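Local atomic coordinates of aspartate aminotransferase (Plasmodium falciparum, PDB entry 3K7Y), a protein that probably catalyses the pyridoxal-phosphate-dependent, reversible transfer of an amino group from L-aspartate to 2-oxoglutarate, giving oxaloacetate and L-glutamate, as a homodimer. Residues A[98-103]-A[260-265]; A[114-119]-A[275-280]. All blocks are in the same frame, centred on the assembly; numbering follows the deposited sequence.

Contact 1 of 2, residues A[98-103]-A[260-265]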
loop_
_atom_site.group_PDB
_atom_site.type_symbol
_atom_site.label_atom_id
_atom_site.label_comp_id
_atom_site.label_asym_id
_atom_site.label_seq_id
_atom_site.Cartn_x
_atom_site.Cartn_y
_atom_site.Cartn_z
ATOM N N ILE A 98 -10.817 9.504 -18.943
ATOM C CA ILE A 98 -10.455 8.485 -17.956
ATOM C C ILE A 98 -9.663 9.074 -16.805
ATOM O O ILE A 98 -8.661 9.767 -17.007
ATOM C CB ILE A 98 -9.626 7.346 -18.550
ATOM C CG1 ILE A 98 -10.339 6.717 -19.740
ATOM C CG2 ILE A 98 -9.383 6.291 -17.499
ATOM C CD1 ILE A 98 -9.385 6.253 -20.807
ATOM N N CYS A 99 -10.135 8.786 -15.600
ATOM C CA CYS A 99 -9.401 9.089 -14.396
ATOM C C CYS A 99 -8.734 7.814 -13.951
ATOM O O CYS A 99 -9.408 6.857 -13.568
ATOM C CB CYS A 99 -10.336 9.587 -13.303
ATOM S SG CYS A 99 -9.619 9.469 -11.649
ATOM N N THR A 100 -7.412 7.799 -14.011
ATOM C CA THR A 100 -6.662 6.640 -13.568
ATOM C C THR A 100 -5.703 6.995 -12.444
ATOM O O THR A 100 -5.262 8.140 -12.333
ATOM C CB THR A 100 -5.939 5.929 -14.729
ATOM O OG1 THR A 100 -4.577 5.664 -14.362
ATOM C CG2 THR A 100 -5.958 6.786 -15.995
ATOM N N ILE A 101 -5.394 5.995 -11.619
ATOM C CA ILE A 101 -4.627 6.161 -10.381
ATOM C C ILE A 101 -3.742 4.941 -10.142
ATOM O O ILE A 101 -4.130 3.830 -10.488
ATOM C CB ILE A 101 -5.600 6.368 -9.211
ATOM C CG1 ILE A 101 -5.725 7.855 -8.930
ATOM C CG2 ILE A 101 -5.186 5.603 -7.939
ATOM C CD1 ILE A 101 -7.020 8.224 -8.312
ATOM N N GLN A 102 -2.556 5.147 -9.571
ATOM C CA GLN A 102 -1.632 4.043 -9.302
ATOM C C GLN A 102 -1.977 3.369 -7.968
ATOM O O GLN A 102 -2.072 4.045 -6.938
ATOM C CB GLN A 102 -0.189 4.543 -9.273
ATOM C CG GLN A 102 0.835 3.474 -8.882
ATOM C CD GLN A 102 2.264 4.015 -8.734
ATOM O OE1 GLN A 102 2.685 4.920 -9.462
ATOM N NE2 GLN A 102 3.012 3.453 -7.787
ATOM N N CYS A 103 -2.152 2.051 -7.965
ATOM C CA CYS A 103 -2.479 1.381 -6.723
ATOM C C CYS A 103 -1.450 0.338 -6.350
ATOM O O CYS A 103 -0.460 0.147 -7.060
ATOM C CB CYS A 103 -3.845 0.738 -6.828
ATOM S SG CYS A 103 -5.104 1.932 -7.240
ATOM N N ALA A 260 -3.168 -0.602 -11.290
ATOM C CA ALA A 260 -3.839 0.641 -11.629
ATOM C C ALA A 260 -5.363 0.535 -11.505
ATOM O O ALA A 260 -5.900 -0.562 -11.498
ATOM C CB ALA A 260 -3.445 1.059 -13.016
ATOM N N LEU A 261 -6.040 1.679 -11.405
ATOM C CA LEU A 261 -7.506 1.761 -11.361
ATOM C C LEU A 261 -7.993 2.754 -12.418
ATOM O O LEU A 261 -7.633 3.925 -12.361
ATOM C CB LEU A 261 -7.963 2.281 -9.990
ATOM C CG LEU A 261 -9.284 1.888 -9.290
ATOM C CD1 LEU A 261 -9.814 3.008 -8.369
ATOM C CD2 LEU A 261 -10.384 1.427 -10.258
ATOM N N HIS A 262 -8.809 2.304 -13.369
ATOM C CA HIS A 262 -9.358 3.209 -14.375
ATOM C C HIS A 262 -10.855 3.395 -14.219
ATOM O O HIS A 262 -11.608 2.420 -14.170
ATOM C CB HIS A 262 -9.043 2.706 -15.776
ATOM C CG HIS A 262 -7.595 2.395 -15.987
ATOM N ND1 HIS A 262 -6.649 3.371 -16.220
ATOM C CD2 HIS A 262 -6.924 1.217 -15.964
ATOM C CE1 HIS A 262 -5.460 2.806 -16.340
ATOM N NE2 HIS A 262 -5.601 1.500 -16.192
ATOM N N ILE A 263 -11.281 4.652 -14.121
ATOM C CA ILE A 263 -12.707 4.983 -14.070
ATOM C C ILE A 263 -13.059 5.918 -15.215
ATOM O O ILE A 263 -12.427 6.961 -15.393
ATOM C CB ILE A 263 -13.135 5.612 -12.719
ATOM C CG1 ILE A 263 -12.897 4.629 -11.573
ATOM C CG2 ILE A 263 -14.618 6.032 -12.766
ATOM C CD1 ILE A 263 -13.061 5.219 -10.224
ATOM N N VAL A 264 -14.072 5.528 -15.984
ATOM C CA VAL A 264 -14.473 6.263 -17.178
ATOM C C VAL A 264 -15.515 7.310 -16.791
ATOM O O VAL A 264 -16.538 6.980 -16.187
ATOM C CB VAL A 264 -14.985 5.298 -18.296
ATOM C CG1 VAL A 264 -15.752 6.047 -19.374
ATOM C CG2 VAL A 264 -13.822 4.522 -18.925
ATOM N N CYS A 265 -15.241 8.568 -17.133
ATOM C CA CYS A 265 -16.072 9.704 -16.703
ATOM C C CYS A 265 -16.787 10.441 -17.846
ATOM O O CYS A 265 -16.258 10.560 -18.950
ATOM C CB CYS A 265 -15.229 10.701 -15.901
ATOM S SG CYS A 265 -14.429 10.002 -14.445
#
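The carbonyl oxygen of Ile263 is gripped from strand 98-103 by two groups: Cys99 N donates a hydrogen bond to Ile263 O at 2.9 Å, lying in the carbonyl plane, and the CA-H of Ile98 adds a weaker contact. Ile263 N returns a bond of 2.9 Å to Cys99 O, its donor tilted 27° from that carbonyl plane. At the next hydrogen-bonded pair, two residues along each strand, Leu261 N reaches Ile101 O at 3.0 Å, while Ile101 N bonds Leu261 O. The strands run antiparallel at 165°. In the large domain of this fold-type I aminotransferase, 98-104 is an edge strand of the mixed sheet and 258-264 separates it from 241-246. Cys99, Ile101, Leu261 and Ile263 share one face, where apolar Cys99, Ile101 and Ile263 meet helix 268-283. On the other, Thr100 and His262 run alongside each other, Thr100 CG2 in plane at the imidazole edge: compact, partly polar groups that fit, with Ile98, beneath helix 75-86. Branched Ile98 packs CG1 on Val264 CG2 at 4.2 Å. At the cofactor end, small Cys103 holds SG anti to its carbonyl carbon (chi1 -57°), 4.0 Å from Leu261 CB; its side chain lies about 8 Å from bound pyridoxal phosphate.

Contact 2 of 2, residues A[114-119]-A[275-280]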
loop_
_atom_site.group_PDB
_atom_site.type_symbol
_atom_site.label_atom_id
_atom_site.label_comp_id
_atom_site.label_asym_id
_atom_site.label_seq_id
_atom_site.Cartn_x
_atom_site.Cartn_y
_atom_site.Cartn_z
ATOM N N LEU A 114 -13.717 -0.405 -4.033
ATOM C CA LEU A 114 -14.791 -0.822 -3.149
ATOM C C LEU A 114 -14.989 0.231 -2.072
ATOM O O LEU A 114 -16.122 0.591 -1.747
ATOM C CB LEU A 114 -14.526 -2.201 -2.564
ATOM C CG LEU A 114 -14.585 -3.401 -3.516
ATOM C CD1 LEU A 114 -14.048 -4.620 -2.822
ATOM C CD2 LEU A 114 -15.986 -3.670 -3.970
ATOM N N GLU A 115 -13.892 0.764 -1.547
ATOM C CA GLU A 115 -14.006 1.865 -0.593
ATOM C C GLU A 115 -14.746 2.997 -1.280
ATOM O O GLU A 115 -15.520 3.712 -0.647
ATOM C CB GLU A 115 -12.646 2.344 -0.054
ATOM C CG GLU A 115 -11.975 1.433 0.951
ATOM C CD GLU A 115 -12.808 1.135 2.204
ATOM O OE1 GLU A 115 -12.241 0.580 3.177
ATOM O OE2 GLU A 115 -14.026 1.426 2.241
ATOM N N PHE A 116 -14.526 3.135 -2.584
ATOM C CA PHE A 116 -15.151 4.225 -3.337
ATOM C C PHE A 116 -16.629 3.974 -3.570
ATOM O O PHE A 116 -17.404 4.914 -3.702
ATOM C CB PHE A 116 -14.448 4.484 -4.677
ATOM C CG PHE A 116 -15.092 5.575 -5.488
ATOM C CD1 PHE A 116 -15.210 6.867 -4.974
ATOM C CD2 PHE A 116 -15.592 5.310 -6.755
ATOM C CE1 PHE A 116 -15.804 7.889 -5.708
ATOM C CE2 PHE A 116 -16.194 6.329 -7.511
ATOM C CZ PHE A 116 -16.299 7.630 -6.980
ATOM N N LEU A 117 -17.004 2.700 -3.626
ATOM C CA LEU A 117 -18.393 2.342 -3.803
ATOM C C LEU A 117 -19.202 2.531 -2.518
ATOM O O LEU A 117 -20.357 2.950 -2.593
ATOM C CB LEU A 117 -18.545 0.932 -4.397
ATOM C CG LEU A 117 -17.982 0.669 -5.812
ATOM C CD1 LEU A 117 -18.437 -0.659 -6.348
ATOM C CD2 LEU A 117 -18.335 1.770 -6.829
ATOM N N LYS A 118 -18.614 2.255 -1.348
ATOM C CA LYS A 118 -19.324 2.494 -0.068
ATOM C C LYS A 118 -19.641 3.964 0.034
ATOM O O LYS A 118 -20.631 4.364 0.631
ATOM C CB LYS A 118 -18.515 2.039 1.161
ATOM C CG LYS A 118 -19.132 0.885 1.968
ATOM C CD LYS A 118 -20.335 1.341 2.823
ATOM C CE LYS A 118 -20.912 0.210 3.719
ATOM N NZ LYS A 118 -21.654 -0.895 3.001
ATOM N N MET A 119 -18.781 4.751 -0.590
ATOM C CA MET A 119 -18.919 6.184 -0.660
ATOM C C MET A 119 -20.219 6.625 -1.284
ATOM O O MET A 119 -20.671 7.733 -1.040
ATOM C CB MET A 119 -17.782 6.732 -1.491
ATOM C CG MET A 119 -16.787 7.509 -0.706
ATOM S SD MET A 119 -17.005 9.219 -1.145
ATOM C CE MET A 119 -15.487 9.877 -0.452
ATOM N N PHE A 275 -11.282 12.289 -8.934
ATOM C CA PHE A 275 -9.889 12.339 -8.540
ATOM C C PHE A 275 -9.740 12.762 -7.083
ATOM O O PHE A 275 -9.091 12.062 -6.301
ATOM C CB PHE A 275 -9.099 13.267 -9.450
ATOM C CG PHE A 275 -7.615 13.163 -9.269
ATOM C CD1 PHE A 275 -6.926 12.028 -9.692
ATOM C CD2 PHE A 275 -6.899 14.202 -8.679
ATOM C CE1 PHE A 275 -5.537 11.927 -9.531
ATOM C CE2 PHE A 275 -5.513 14.115 -8.515
ATOM C CZ PHE A 275 -4.832 12.975 -8.943
ATOM N N ASN A 276 -10.356 13.891 -6.722
ATOM C CA ASN A 276 -10.317 14.392 -5.346
ATOM C C ASN A 276 -10.918 13.407 -4.345
ATOM O O ASN A 276 -10.334 13.173 -3.286
ATOM C CB ASN A 276 -10.964 15.779 -5.224
ATOM C CG ASN A 276 -10.015 16.929 -5.643
ATOM O OD1 ASN A 276 -8.796 16.848 -5.480
ATOM N ND2 ASN A 276 -10.589 18.008 -6.170
ATOM N N ASN A 277 -12.058 12.814 -4.694
ATOM C CA ASN A 277 -12.634 11.713 -3.916
ATOM C C ASN A 277 -11.643 10.572 -3.691
ATOM O O ASN A 277 -11.536 10.036 -2.586
ATOM C CB ASN A 277 -13.875 11.148 -4.600
ATOM C CG ASN A 277 -14.979 12.179 -4.766
ATOM O OD1 ASN A 277 -15.139 12.786 -5.838
ATOM N ND2 ASN A 277 -15.768 12.360 -3.714
ATOM N N LEU A 278 -10.921 10.199 -4.737
ATOM C CA LEU A 278 -9.998 9.089 -4.607
ATOM C C LEU A 278 -8.823 9.458 -3.716
ATOM O O LEU A 278 -8.502 8.714 -2.788
ATOM C CB LEU A 278 -9.557 8.550 -5.968
ATOM C CG LEU A 278 -10.683 7.925 -6.806
ATOM C CD1 LEU A 278 -10.171 7.248 -8.069
ATOM C CD2 LEU A 278 -11.542 6.955 -5.983
ATOM N N CYS A 279 -8.213 10.615 -3.963
ATOM C CA CYS A 279 -7.108 11.089 -3.121
ATOM C C CYS A 279 -7.546 11.119 -1.680
ATOM O O CYS A 279 -6.863 10.616 -0.788
ATOM C CB CYS A 279 -6.656 12.481 -3.541
ATOM S SG CYS A 279 -5.892 12.468 -5.152
ATOM N N PHE A 280 -8.714 11.702 -1.480
ATOM C CA PHE A 280 -9.337 11.720 -0.188
ATOM C C PHE A 280 -9.361 10.317 0.409
ATOM O O PHE A 280 -8.695 10.057 1.415
ATOM C CB PHE A 280 -10.745 12.267 -0.315
ATOM C CG PHE A 280 -11.416 12.451 0.989
ATOM C CD1 PHE A 280 -12.234 11.447 1.509
ATOM C CD2 PHE A 280 -11.214 13.619 1.724
ATOM C CE1 PHE A 280 -12.863 11.614 2.738
ATOM C CE2 PHE A 280 -11.830 13.795 2.949
ATOM C CZ PHE A 280 -12.656 12.788 3.465
#
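Phe116 turns its CG anti to the backbone N (chi1 178°), and Leu278 turns its CG anti to its own carbonyl carbon (chi1 -65°); these first torsions set the direction in which each CG leaves its helix. Leu278 CD2 sits over one face of the Phe116 ring, 4.2 Å from the ring centroid and 28° off the normal, a CH-pi contact in which the methyl leans toward CG and CD1. The two side chains cross at about a right angle, and CD2 is the leucine atom that touches. One residue back on helix 268-283, Asn277 offers the same ring its CB, 3.9 Å from Phe116 CE1, so the aliphatic root of this polar residue joins the apolar contact. Three residues on from Phe116, Met119 comes off the same side, and its long, bent chain carries CE to 4.1 Å from Phe280 CD1. A flexible thioether suits this partly exposed margin, whereas the flat, wholly apolar ring of Phe116 suits the buried middle. No polar bond links the two segments; van der Waals contacts join them. Val274 and Ile281 of helix 268-283 also touch Phe116, extending the seam along that helix. Leu8 and Ile11 of the second subunit pack on Phe116 and Asn277, placing the pair of helices beside the dimer partner. Within the chain, helix 105-118 leans through Leu114 and Leu117 on Leu125 of strand 124-128, while helix 268-283 rests Phe275 and Leu278 on Ile101 of strand 98-104.

Overall arrangement
After an N-terminal part with several helices, the chain enters strand 98-104, then turns at once into helix 105-118, which supplies the first half of contact 2. About 140 residues after that helix, beyond the central strands of the sheet, strand 258-264 returns to close contact 1, and the helix that follows, 268-283, closes contact 2. The two long loops therefore cross, neither nesting in the other, because two strand-then-helix units pair strand with strand and helix with helix. Their centres are 11 Å apart, and they touch: Ile101 and Ile263 meet Leu278, while Cys99 SG lies 4.2 Å from Phe275 CD1. Together they bind the edge strand 98-104 and its neighbour 258-264 to helices packed near the second subunit.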